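Local coordinates for protein glutathione s-transferase S2 (Nilaparvata lugens, PDB 5H5L) that probably catalyses the conjugation of glutathione to electrophilic substrates as a sigma-class glutathione transferase, and acts as a glutathione-requiring prostaglandin D synthase, at residues Asn10-Gly15 with Leu160-Thr165; Ile18-Ser23 with Gly152-Ile157; Asp31-Arg36 with Lys191-Lys196; Ile92-Asp97 with Pro127-Lys132. All blocks are in the same frame, centred on the assembly; numbering follows the deposited sequence.

In the fold
From the N terminus, the chain leaves strand 4-9 through the loop 10-15, which contact 1 closes against helix 151-164. Helix 15-25 follows and meets the same helix one to two turns earlier in contact 2, nested inside the loop of contact 1. Strand 30-34 then opens contact 3, which closes far along on helix 188-196 and therefore crosses contacts 1 and 2. Contact 4, between helices 82-106 and 111-139, is nested inside all three loops. Contacts 1 to 3 tie the thioredoxin-like domain to the helical domain, and R19 joins D31 between contacts 2 and 3; contact 4 is internal to the helical domain and faces the second subunit.

Contact 1: Asn10-Gly15 with Leu160-Thr165; sequences NFAGLG and LEFMTT. With GSH (glutathione), chain E.
F162 reaches from helix 151-164 to the loop that follows strand 4-9, and its ring meets F11, A12 and G13. Its CG stands anti to the backbone N (chi1 -174°), which carries the ring off the helix toward the loop. CB makes no close contact and CG passes the N of G13 at a distance; CD1 of F162 comes close, 3.4 Å from that N, while CB of A12 lies near the ring plane, 4.1 Å from CD1. Further out, CE1 of F162 comes to 3.4 Å from CD1 of F11, and CZ 4.0 Å from its CE1. The two phenyl rings meet rim to rim, centroids 5.7 Å apart and planes at 35°. CA of G13 sits over one face of the F162 ring. With an alanine here, the F11 ring is likely to lose its neighbour from the helix, and a gap would probably open beside G13. L14, next in the loop, places CD1 3.6 Å from SG2 of the glutathione. The contact joins the thioredoxin-like domain to helix 151-164: F11 lies edge-to-face against Y8 of strand 4-9, and L14 touches Y155 and I159 of that helix and R99 of helix 82-106.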
# COMPACT_ATOMS: atom_id res chain seq x y z
N ASN B 10 6.64 8.31 -19.90
CA ASN B 10 8.03 8.30 -20.37
C ASN B 10 8.92 8.99 -19.34
O ASN B 10 9.47 10.07 -19.56
CB ASN B 10 8.13 8.95 -21.75
CG ASN B 10 9.22 8.32 -22.62
OD1 ASN B 10 10.23 7.81 -22.13
ND2 ASN B 10 9.01 8.37 -23.94
N PHE B 11 8.98 8.36 -18.16
CA PHE B 11 10.03 8.58 -17.17
C PHE B 11 10.01 7.42 -16.19
O PHE B 11 9.26 6.45 -16.35
CB PHE B 11 9.88 9.94 -16.48
CG PHE B 11 8.56 10.18 -15.80
CD1 PHE B 11 8.42 9.98 -14.43
CD2 PHE B 11 7.47 10.68 -16.51
CE1 PHE B 11 7.21 10.22 -13.79
CE2 PHE B 11 6.25 10.94 -15.87
CZ PHE B 11 6.12 10.71 -14.51
N ALA B 12 10.86 7.51 -15.17
CA ALA B 12 11.02 6.43 -14.20
C ALA B 12 9.77 6.30 -13.33
O ALA B 12 8.98 5.37 -13.53
CB ALA B 12 12.26 6.67 -13.34
N GLY B 13 9.61 7.21 -12.38
CA GLY B 13 8.44 7.24 -11.51
C GLY B 13 8.12 5.86 -10.97
O GLY B 13 9.01 5.09 -10.59
N LEU B 14 6.82 5.54 -10.94
CA LEU B 14 6.34 4.24 -10.48
C LEU B 14 6.44 3.13 -11.51
O LEU B 14 6.20 1.96 -11.18
CB LEU B 14 4.87 4.38 -10.05
CG LEU B 14 4.71 5.20 -8.76
CD1 LEU B 14 3.24 5.31 -8.35
CD2 LEU B 14 5.53 4.55 -7.65
N GLY B 15 6.75 3.44 -12.77
CA GLY B 15 7.01 2.36 -13.69
C GLY B 15 8.34 1.67 -13.42
O GLY B 15 8.48 0.48 -13.66
N LEU B 160 13.74 6.03 -5.00
CA LEU B 160 14.65 7.04 -4.45
C LEU B 160 15.50 7.68 -5.55
O LEU B 160 15.80 8.88 -5.51
CB LEU B 160 15.56 6.44 -3.39
CG LEU B 160 14.93 6.13 -2.04
CD1 LEU B 160 15.98 5.69 -1.08
CD2 LEU B 160 14.18 7.32 -1.46
N GLU B 161 15.91 6.88 -6.54
CA GLU B 161 16.66 7.42 -7.67
C GLU B 161 15.88 8.54 -8.34
O GLU B 161 16.44 9.58 -8.69
CB GLU B 161 16.96 6.27 -8.64
CG GLU B 161 17.28 6.69 -10.05
CD GLU B 161 17.68 5.50 -10.89
OE1 GLU B 161 16.92 5.13 -11.81
OE2 GLU B 161 18.73 4.90 -10.58
N PHE B 162 14.58 8.36 -8.49
CA PHE B 162 13.76 9.43 -9.02
C PHE B 162 13.88 10.68 -8.17
O PHE B 162 13.93 11.79 -8.69
CB PHE B 162 12.31 8.97 -9.12
CG PHE B 162 11.40 9.95 -9.78
CD1 PHE B 162 11.26 9.94 -11.16
CD2 PHE B 162 10.68 10.88 -9.04
CE1 PHE B 162 10.41 10.85 -11.79
CE2 PHE B 162 9.83 11.78 -9.66
CZ PHE B 162 9.70 11.76 -11.04
N MET B 163 13.89 10.53 -6.85
CA MET B 163 14.03 11.71 -6.00
C MET B 163 15.37 12.39 -6.22
O MET B 163 15.47 13.61 -6.14
CB MET B 163 13.91 11.33 -4.54
CG MET B 163 12.53 10.89 -4.11
SD MET B 163 12.51 10.49 -2.35
CE MET B 163 13.21 11.96 -1.62
N THR B 164 16.43 11.61 -6.42
CA THR B 164 17.73 12.20 -6.66
C THR B 164 17.72 13.09 -7.90
O THR B 164 18.56 13.99 -8.01
CB THR B 164 18.78 11.09 -6.77
OG1 THR B 164 18.82 10.37 -5.53
CG2 THR B 164 20.14 11.65 -6.96
N THR B 165 16.77 12.92 -8.82
CA THR B 165 16.73 13.82 -9.97
C THR B 165 16.22 15.21 -9.60
O THR B 165 16.47 16.16 -10.35
CB THR B 165 15.87 13.24 -11.08
OG1 THR B 165 14.49 13.25 -10.69
CG2 THR B 165 16.32 11.81 -11.44
N1 GSH E . -1.10 3.33 -5.94
CA1 GSH E . -0.80 3.46 -7.36
C1 GSH E . 0.46 2.64 -7.68
O11 GSH E . 1.35 2.47 -6.78
O12 GSH E . 0.64 2.14 -8.83
CB1 GSH E . -0.49 4.94 -7.69
CG1 GSH E . -0.45 5.07 -9.20
CD1 GSH E . -0.30 6.58 -9.59
OE1 GSH E . -0.33 7.43 -8.77
N2 GSH E . -0.12 6.92 -11.00
CA2 GSH E . 0.04 8.32 -11.37
C2 GSH E . -0.95 8.65 -12.47
O2 GSH E . -1.40 7.79 -13.14
CB2 GSH E . 1.44 8.48 -11.93
SG2 GSH E . 2.67 8.00 -10.72
N3 GSH E . -1.28 10.05 -12.71
CA3 GSH E . -2.20 10.40 -13.79
C3 GSH E . -3.57 10.71 -13.23
O31 GSH E . -3.82 10.59 -12.01
O32 GSH E . -4.45 11.09 -14.03

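Contact 2: Ile18-Ser23 with Gly152-Ile157; sequences IRWMLS and GDIYFI
This is the buried interface between the two domains of a glutathione transferase, where helix 15-25 of the thioredoxin-like domain lies against helix 151-164 of the all-helical domain, with W20 and M21 meeting I154 and I157. The short axes approach to 9.5 Å and run at 139°, nearer antiparallel than parallel. I154 carries most of the second helix's side of the contact. Its CG2 branch, anti to the backbone N, points at the first helix and is shared by two residues: W20 CB lies 3.7 Å from I154 CG2, and M21 SD lies 3.7 Å from the same methyl. The CD1 end of I154 also touches the M21 sulfur, so that the thioether rests against both branches of the isoleucine. In M21 the bend at chi2 (-54°) swings the sulfur toward the partner helix.

Helix 15-25 follows strand 4-9 of the thioredoxin-like domain, and through it the sheet's domain meets the helical one; I18 and R19 pack on L6 of that strand and L22 on Y4. W20 extends the surface one turn along: its CZ3 is 4.0 Å from CG2 of I157, which approaches the indole at its edge, close to the ring plane. CE3 of W20 lies 4.0 Å from the carbonyl O of I154, at an oblique approach. At the other end of the indole, NE1 is hydrogen-bonded to E16, one turn back on its own helix. I190 of helix 188-196 touches both W20 and I154, while Y155, on a different side of its helix, hydrogen-bonds S64 of the glutathione pocket.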
# COMPACT_ATOMS: atom_id res chain seq x y z
N ILE B 18 8.85 -1.68 -11.61
CA ILE B 18 8.41 -2.84 -12.38
C ILE B 18 9.42 -3.16 -13.48
O ILE B 18 9.77 -4.32 -13.72
CB ILE B 18 7.00 -2.59 -12.94
CG1 ILE B 18 5.99 -2.41 -11.80
CG2 ILE B 18 6.57 -3.77 -13.80
CD1 ILE B 18 4.71 -1.77 -12.20
N ARG B 19 9.93 -2.12 -14.16
CA ARG B 19 10.97 -2.36 -15.17
C ARG B 19 12.19 -3.03 -14.55
O ARG B 19 12.76 -3.97 -15.13
CB ARG B 19 11.35 -1.04 -15.84
CG ARG B 19 10.24 -0.35 -16.63
CD ARG B 19 10.60 1.10 -16.98
NE ARG B 19 9.55 1.84 -17.67
CZ ARG B 19 9.20 3.09 -17.40
NH1 ARG B 19 9.80 3.77 -16.42
NH2 ARG B 19 8.23 3.67 -18.09
N TRP B 20 12.63 -2.55 -13.38
CA TRP B 20 13.78 -3.18 -12.75
C TRP B 20 13.49 -4.62 -12.37
O TRP B 20 14.36 -5.49 -12.53
CB TRP B 20 14.24 -2.42 -11.49
CG TRP B 20 14.91 -1.10 -11.76
CD1 TRP B 20 14.84 -0.37 -12.90
CD2 TRP B 20 15.75 -0.34 -10.85
NE1 TRP B 20 15.57 0.80 -12.77
CE2 TRP B 20 16.13 0.83 -11.52
CE3 TRP B 20 16.19 -0.54 -9.55
CZ2 TRP B 20 16.92 1.79 -10.95
CZ3 TRP B 20 16.99 0.42 -8.97
CH2 TRP B 20 17.36 1.56 -9.67
N MET B 21 12.30 -4.90 -11.83
CA MET B 21 11.98 -6.28 -11.45
C MET B 21 11.93 -7.19 -12.68
O MET B 21 12.41 -8.33 -12.64
CB MET B 21 10.65 -6.32 -10.70
CG MET B 21 10.72 -5.81 -9.25
SD MET B 21 11.97 -6.62 -8.27
CE MET B 21 11.47 -8.29 -8.35
N LEU B 22 11.36 -6.70 -13.76
CA LEU B 22 11.31 -7.53 -14.97
C LEU B 22 12.71 -7.74 -15.54
O LEU B 22 13.04 -8.84 -15.99
CB LEU B 22 10.40 -6.87 -16.00
CG LEU B 22 8.89 -6.88 -15.67
CD1 LEU B 22 8.20 -5.97 -16.60
CD2 LEU B 22 8.35 -8.27 -15.81
N SER B 23 13.56 -6.72 -15.42
CA SER B 23 14.96 -6.85 -15.84
C SER B 23 15.68 -7.85 -14.96
O SER B 23 16.33 -8.78 -15.45
CB SER B 23 15.65 -5.50 -15.80
OG SER B 23 15.06 -4.65 -16.75
N GLY B 152 11.54 -5.44 -2.11
CA GLY B 152 11.44 -4.18 -1.43
C GLY B 152 12.65 -3.28 -1.66
O GLY B 152 12.50 -2.07 -1.87
N ASP B 153 13.85 -3.84 -1.60
CA ASP B 153 15.05 -3.05 -1.89
C ASP B 153 14.99 -2.44 -3.28
O ASP B 153 15.34 -1.28 -3.50
CB ASP B 153 16.30 -3.93 -1.76
CG ASP B 153 16.46 -4.53 -0.38
OD1 ASP B 153 16.43 -3.77 0.61
OD2 ASP B 153 16.58 -5.78 -0.28
N ILE B 154 14.54 -3.22 -4.25
CA ILE B 154 14.48 -2.76 -5.62
C ILE B 154 13.43 -1.68 -5.79
O ILE B 154 13.67 -0.68 -6.45
CB ILE B 154 14.27 -3.99 -6.52
CG1 ILE B 154 15.58 -4.82 -6.47
CG2 ILE B 154 13.97 -3.58 -7.94
CD1 ILE B 154 15.48 -6.17 -7.10
N TYR B 155 12.27 -1.85 -5.16
CA TYR B 155 11.25 -0.82 -5.22
C TYR B 155 11.75 0.47 -4.58
O TYR B 155 11.61 1.56 -5.15
CB TYR B 155 10.00 -1.36 -4.51
CG TYR B 155 8.75 -0.55 -4.63
CD1 TYR B 155 7.80 -0.84 -5.61
CD2 TYR B 155 8.47 0.48 -3.73
CE1 TYR B 155 6.62 -0.12 -5.71
CE2 TYR B 155 7.30 1.20 -3.83
CZ TYR B 155 6.38 0.88 -4.83
OH TYR B 155 5.22 1.61 -4.93
N PHE B 156 12.35 0.35 -3.40
CA PHE B 156 12.83 1.50 -2.63
C PHE B 156 13.87 2.31 -3.42
O PHE B 156 13.72 3.53 -3.61
CB PHE B 156 13.38 0.93 -1.32
CG PHE B 156 13.96 1.92 -0.34
CD1 PHE B 156 13.19 2.90 0.24
CD2 PHE B 156 15.26 1.76 0.09
CE1 PHE B 156 13.76 3.77 1.20
CE2 PHE B 156 15.80 2.60 1.03
CZ PHE B 156 15.06 3.60 1.58
N ILE B 157 14.89 1.64 -3.92
CA ILE B 157 16.00 2.31 -4.62
C ILE B 157 15.57 2.87 -5.96
O ILE B 157 15.96 3.99 -6.34
CB ILE B 157 17.19 1.33 -4.79
CG1 ILE B 157 17.76 0.91 -3.45
CG2 ILE B 157 18.32 1.98 -5.57
CD1 ILE B 157 18.06 2.09 -2.53

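Contact 3: Asp31-Arg36 with Lys191-Lys196; sequences DNRIER and KAWIEK
W193 brings the benzo end of its indole from helix 188-196 to the acidic and basic side chains of strand 30-34. CH2 of W193 is 3.5 Å from OD2 of D31, which lies at the edge of the indole and in its plane, while the carboxylate itself is turned 72° from that plane. Beside it, NH2 of R33 stands 4.0 Å from CZ2 of W193, again near the ring plane, and the guanidinium is tilted by 30° from the indole. The meeting is therefore edge on, with no hydrogen bond passing between the segments.

What holds the two charged groups in place is a salt bridge within the strand. R33 NE donates to D31 OD2 at 2.9 Å in a nearly straight bond (169°), with the oxygen in the guanidinium plane but the nitrogen above the carboxylate plane. A second bond from NH2 to the same oxygen is weak. The R33 chain, extended from CG to NE, carries the guanidinium out to the carboxylate and the indole. Strand 30-34 is an outer strand of the thioredoxin-like sheet, pairing in parallel with strand 4-9. From the C-terminal domain, W193 reaches past helix 15-25, touching R19 and S23, so that the end of its indole meets this edge strand.

Further out, the other carboxylate oxygen of D31 forms a salt bridge with R19 of helix 15-25, and R33 NH1 bonds to N10. The indole is fixed from its far side, where W193 NE1 is hydrogen-bonded to E16 and the ring meets that of W20.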
# COMPACT_ATOMS: atom_id res chain seq x y z
N ASP B 31 7.96 -2.31 -23.17
CA ASP B 31 8.06 -1.10 -22.34
C ASP B 31 7.29 0.01 -23.04
O ASP B 31 7.85 0.89 -23.69
CB ASP B 31 9.52 -0.73 -22.11
CG ASP B 31 9.71 0.31 -21.04
OD1 ASP B 31 8.86 0.39 -20.14
OD2 ASP B 31 10.72 1.06 -21.10
N ASN B 32 5.97 -0.03 -22.88
CA ASN B 32 5.07 0.92 -23.53
C ASN B 32 5.04 2.24 -22.78
O ASN B 32 4.40 2.35 -21.72
CB ASN B 32 3.67 0.29 -23.64
CG ASN B 32 2.70 1.14 -24.41
OD1 ASN B 32 3.03 1.67 -25.47
ND2 ASN B 32 1.49 1.31 -23.86
N ARG B 33 5.70 3.27 -23.34
CA ARG B 33 5.84 4.58 -22.70
C ARG B 33 4.92 5.63 -23.31
O ARG B 33 4.76 5.71 -24.53
CB ARG B 33 7.29 5.08 -22.79
CG ARG B 33 8.28 4.19 -22.06
CD ARG B 33 9.76 4.59 -22.25
NE ARG B 33 10.55 3.93 -21.21
CZ ARG B 33 11.15 4.51 -20.18
NH1 ARG B 33 11.15 5.82 -19.98
NH2 ARG B 33 11.75 3.74 -19.31
N ILE B 34 4.35 6.46 -22.44
CA ILE B 34 3.29 7.40 -22.79
C ILE B 34 3.80 8.81 -22.61
O ILE B 34 4.35 9.14 -21.55
CB ILE B 34 2.04 7.20 -21.92
CG1 ILE B 34 1.62 5.75 -21.92
CG2 ILE B 34 0.90 8.10 -22.40
CD1 ILE B 34 1.29 5.20 -23.30
N GLU B 35 3.55 9.65 -23.61
CA GLU B 35 3.83 11.07 -23.50
C GLU B 35 2.69 11.79 -22.79
O GLU B 35 1.51 11.46 -22.95
CB GLU B 35 4.06 11.68 -24.88
CG GLU B 35 5.26 11.11 -25.64
CD GLU B 35 6.60 11.27 -24.90
OE1 GLU B 35 6.84 12.34 -24.27
OE2 GLU B 35 7.39 10.30 -24.93
N ARG B 36 3.07 12.81 -22.02
CA ARG B 36 2.12 13.58 -21.22
C ARG B 36 1.04 14.19 -22.09
O ARG B 36 -0.08 14.43 -21.64
CB ARG B 36 2.86 14.68 -20.45
CG ARG B 36 4.33 14.32 -20.11
CD ARG B 36 4.77 14.82 -18.75
NE ARG B 36 4.04 14.14 -17.68
CZ ARG B 36 3.34 14.73 -16.72
NH1 ARG B 36 3.28 16.06 -16.64
NH2 ARG B 36 2.71 14.00 -15.81
N LYS B 191 21.81 -3.04 -13.55
CA LYS B 191 22.86 -2.23 -14.18
C LYS B 191 22.67 -2.14 -15.68
O LYS B 191 22.69 -1.05 -16.27
CB LYS B 191 24.20 -2.88 -13.85
CG LYS B 191 25.40 -1.95 -13.99
CD LYS B 191 26.66 -2.68 -13.55
CE LYS B 191 27.87 -1.77 -13.65
NZ LYS B 191 28.16 -1.41 -15.06
N ALA B 192 22.53 -3.28 -16.33
CA ALA B 192 22.24 -3.31 -17.76
C ALA B 192 21.05 -2.44 -18.10
O ALA B 192 21.10 -1.61 -19.03
CB ALA B 192 21.97 -4.75 -18.19
N TRP B 193 19.93 -2.62 -17.38
CA TRP B 193 18.74 -1.83 -17.69
C TRP B 193 19.04 -0.35 -17.59
O TRP B 193 18.61 0.44 -18.43
CB TRP B 193 17.58 -2.20 -16.75
CG TRP B 193 16.52 -1.19 -16.90
CD1 TRP B 193 16.27 -0.14 -16.09
CD2 TRP B 193 15.61 -1.10 -17.99
NE1 TRP B 193 15.24 0.61 -16.60
CE2 TRP B 193 14.81 0.03 -17.77
CE3 TRP B 193 15.40 -1.86 -19.14
CZ2 TRP B 193 13.82 0.42 -18.65
CZ3 TRP B 193 14.40 -1.49 -20.00
CH2 TRP B 193 13.62 -0.35 -19.76
N ILE B 194 19.75 0.04 -16.54
CA ILE B 194 20.08 1.44 -16.36
C ILE B 194 20.91 1.95 -17.53
O ILE B 194 20.73 3.08 -18.00
CB ILE B 194 20.82 1.62 -15.01
CG1 ILE B 194 19.84 1.37 -13.84
CG2 ILE B 194 21.46 3.00 -14.93
CD1 ILE B 194 20.52 1.09 -12.56
N GLU B 195 21.81 1.11 -18.04
CA GLU B 195 22.67 1.53 -19.14
C GLU B 195 21.88 1.67 -20.43
O GLU B 195 22.07 2.63 -21.18
CB GLU B 195 23.81 0.53 -19.33
CG GLU B 195 24.88 0.59 -18.26
CD GLU B 195 25.77 -0.64 -18.29
OE1 GLU B 195 25.52 -1.52 -19.14
OE2 GLU B 195 26.69 -0.74 -17.44
N LYS B 196 20.99 0.72 -20.72
CA LYS B 196 20.28 0.73 -21.98
C LYS B 196 18.97 1.50 -21.92
O LYS B 196 18.43 1.85 -22.98
CB LYS B 196 20.02 -0.71 -22.47
CG LYS B 196 18.74 -1.39 -21.97
CD LYS B 196 18.40 -2.60 -22.81
CE LYS B 196 16.98 -3.07 -22.55
NZ LYS B 196 16.47 -4.01 -23.60

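Contact 4: Ile92-Asp97 with Pro127-Lys132; sequences IDTFND and PFYFNK. With GSH (glutathione), chain C.
Segments 92-97 and 127-132, which touch through Y129 against T94 and D97, are both helical, the second kinked at P127, whose N has no hydrogen bond to the turn before. Y129 reaches across to helix 82-106, its CG anti to the carbonyl carbon (chi1 -76°). One edge carbon does most of the touching: CE1 of Y129 is 4.0 Å from CG2 of T94, and also 4.0 Å from the backbone O of T94, which approaches obliquely. The phenol oxygen ends near D97, with OH 4.3 Å from D97 CB. On its own helix, the Y129 ring has F128 CD2 over one face.

D97 turns its carboxylate toward the second subunit. Both oxygens accept from the amino nitrogen N1 of the glutathione whose other partners, among them S64 and W39, belong to that subunit: OD1 and OD2 each lie 3.0 Å from N1. OD2 also takes a hydrogen bond from Q63 of the second subunit, which bonds T94 OG1 too, itself hydrogen-bonded to T90 O on its own helix. Were an alanine here in place of the aspartate, the amino group of the glutathione would probably be left without its carboxylate partner, and Q63 of the second subunit with one acceptor fewer. Between the helices, then, the contact is one of packing, without hydrogen bonds, and it is charged at its outer end, where this subunit contributes an acidic group that would probably help hold the ligand's amino group in its protonated form.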
# COMPACT_ATOMS: atom_id res chain seq x y z
N ILE B 92 7.86 -1.37 2.99
CA ILE B 92 7.45 -0.69 1.76
C ILE B 92 6.17 0.11 1.97
O ILE B 92 6.00 1.18 1.37
CB ILE B 92 7.31 -1.72 0.62
CG1 ILE B 92 8.71 -2.25 0.25
CG2 ILE B 92 6.62 -1.12 -0.56
CD1 ILE B 92 9.69 -1.15 -0.19
N ASP B 93 5.24 -0.38 2.79
CA ASP B 93 4.06 0.41 3.07
C ASP B 93 4.45 1.70 3.80
O ASP B 93 3.90 2.76 3.53
CB ASP B 93 3.04 -0.39 3.89
CG ASP B 93 2.13 -1.32 3.02
OD1 ASP B 93 2.28 -1.36 1.79
OD2 ASP B 93 1.25 -1.99 3.59
N THR B 94 5.44 1.62 4.69
CA THR B 94 5.92 2.81 5.36
C THR B 94 6.59 3.76 4.37
O THR B 94 6.35 4.97 4.41
CB THR B 94 6.86 2.39 6.49
OG1 THR B 94 6.06 1.72 7.47
CG2 THR B 94 7.53 3.59 7.13
N PHE B 95 7.42 3.22 3.47
CA PHE B 95 8.00 4.03 2.41
C PHE B 95 6.90 4.70 1.58
O PHE B 95 7.02 5.86 1.18
CB PHE B 95 8.88 3.17 1.52
CG PHE B 95 9.49 3.89 0.37
CD1 PHE B 95 10.36 4.93 0.58
CD2 PHE B 95 9.22 3.50 -0.93
CE1 PHE B 95 10.93 5.58 -0.46
CE2 PHE B 95 9.79 4.17 -2.01
CZ PHE B 95 10.64 5.19 -1.78
N ASN B 96 5.81 3.98 1.33
CA ASN B 96 4.75 4.59 0.52
C ASN B 96 4.02 5.69 1.29
O ASN B 96 3.63 6.68 0.69
CB ASN B 96 3.79 3.53 0.00
CG ASN B 96 4.41 2.67 -1.13
OD1 ASN B 96 5.32 3.10 -1.83
ND2 ASN B 96 3.91 1.48 -1.29
N ASP B 97 3.91 5.55 2.62
CA ASP B 97 3.40 6.65 3.44
C ASP B 97 4.30 7.86 3.30
O ASP B 97 3.83 8.99 3.12
CB ASP B 97 3.33 6.24 4.91
CG ASP B 97 2.17 5.36 5.24
OD1 ASP B 97 1.21 5.28 4.44
OD2 ASP B 97 2.21 4.75 6.33
N PRO B 127 14.22 13.74 7.14
CA PRO B 127 14.97 13.23 8.30
C PRO B 127 14.18 12.23 9.15
O PRO B 127 14.73 11.21 9.61
CB PRO B 127 15.31 14.50 9.10
CG PRO B 127 15.23 15.60 8.13
CD PRO B 127 14.18 15.21 7.12
N PHE B 128 12.89 12.49 9.38
CA PHE B 128 12.12 11.59 10.23
C PHE B 128 12.15 10.18 9.66
O PHE B 128 12.57 9.22 10.33
CB PHE B 128 10.68 12.09 10.37
CG PHE B 128 9.80 11.17 11.16
CD1 PHE B 128 9.72 11.28 12.53
CD2 PHE B 128 9.10 10.15 10.53
CE1 PHE B 128 8.93 10.42 13.27
CE2 PHE B 128 8.30 9.29 11.26
CZ PHE B 128 8.22 9.42 12.63
N TYR B 129 11.76 10.03 8.39
CA TYR B 129 11.73 8.70 7.78
C TYR B 129 13.12 8.18 7.49
O TYR B 129 13.43 7.02 7.76
CB TYR B 129 10.90 8.70 6.48
CG TYR B 129 9.42 8.74 6.75
CD1 TYR B 129 8.71 7.58 7.02
CD2 TYR B 129 8.74 9.93 6.76
CE1 TYR B 129 7.34 7.63 7.29
CE2 TYR B 129 7.40 9.99 7.04
CZ TYR B 129 6.70 8.85 7.29
OH TYR B 129 5.36 8.94 7.58
N PHE B 130 13.99 9.02 6.92
CA PHE B 130 15.25 8.46 6.43
C PHE B 130 16.21 8.09 7.56
O PHE B 130 17.01 7.17 7.37
CB PHE B 130 15.92 9.41 5.46
CG PHE B 130 15.30 9.40 4.10
CD1 PHE B 130 13.95 9.11 3.93
CD2 PHE B 130 16.06 9.68 2.99
CE1 PHE B 130 13.38 9.10 2.67
CE2 PHE B 130 15.50 9.70 1.72
CZ PHE B 130 14.17 9.40 1.55
N ASN B 131 16.18 8.79 8.70
CA ASN B 131 17.02 8.34 9.82
C ASN B 131 16.57 6.95 10.27
O ASN B 131 17.40 6.07 10.54
CB ASN B 131 16.95 9.32 11.00
CG ASN B 131 17.84 10.55 10.83
OD1 ASN B 131 18.94 10.49 10.30
ND2 ASN B 131 17.36 11.67 11.31
N LYS B 132 15.26 6.72 10.33
CA LYS B 132 14.78 5.39 10.72
C LYS B 132 15.12 4.34 9.67
O LYS B 132 15.54 3.23 10.02
CB LYS B 132 13.28 5.44 10.97
CG LYS B 132 12.93 6.05 12.35
CD LYS B 132 11.57 6.72 12.31
CE LYS B 132 11.20 7.32 13.65
NZ LYS B 132 10.95 6.27 14.70
N1 GSH C . -0.42 3.31 5.99
CA1 GSH C . -0.75 3.30 7.40
C1 GSH C . -1.56 2.06 7.76
O11 GSH C . -1.51 1.52 8.92
O12 GSH C . -2.32 1.61 6.86
CB1 GSH C . -1.68 4.51 7.69
CG1 GSH C . -1.76 4.66 9.20
CD1 GSH C . -2.50 5.98 9.55
OE1 GSH C . -2.79 6.77 8.72
N2 GSH C . -2.80 6.13 10.96
CA2 GSH C . -3.51 7.27 11.49
C2 GSH C . -2.74 7.84 12.68
O2 GSH C . -2.04 7.17 13.35
CB2 GSH C . -4.81 6.76 12.08
SG2 GSH C . -5.85 5.85 10.92
N3 GSH C . -3.00 9.24 13.00
CA3 GSH C . -2.39 9.86 14.16
C3 GSH C . -1.18 10.68 13.76
O31 GSH C . -0.65 11.37 14.66
O32 GSH C . -0.75 10.65 12.58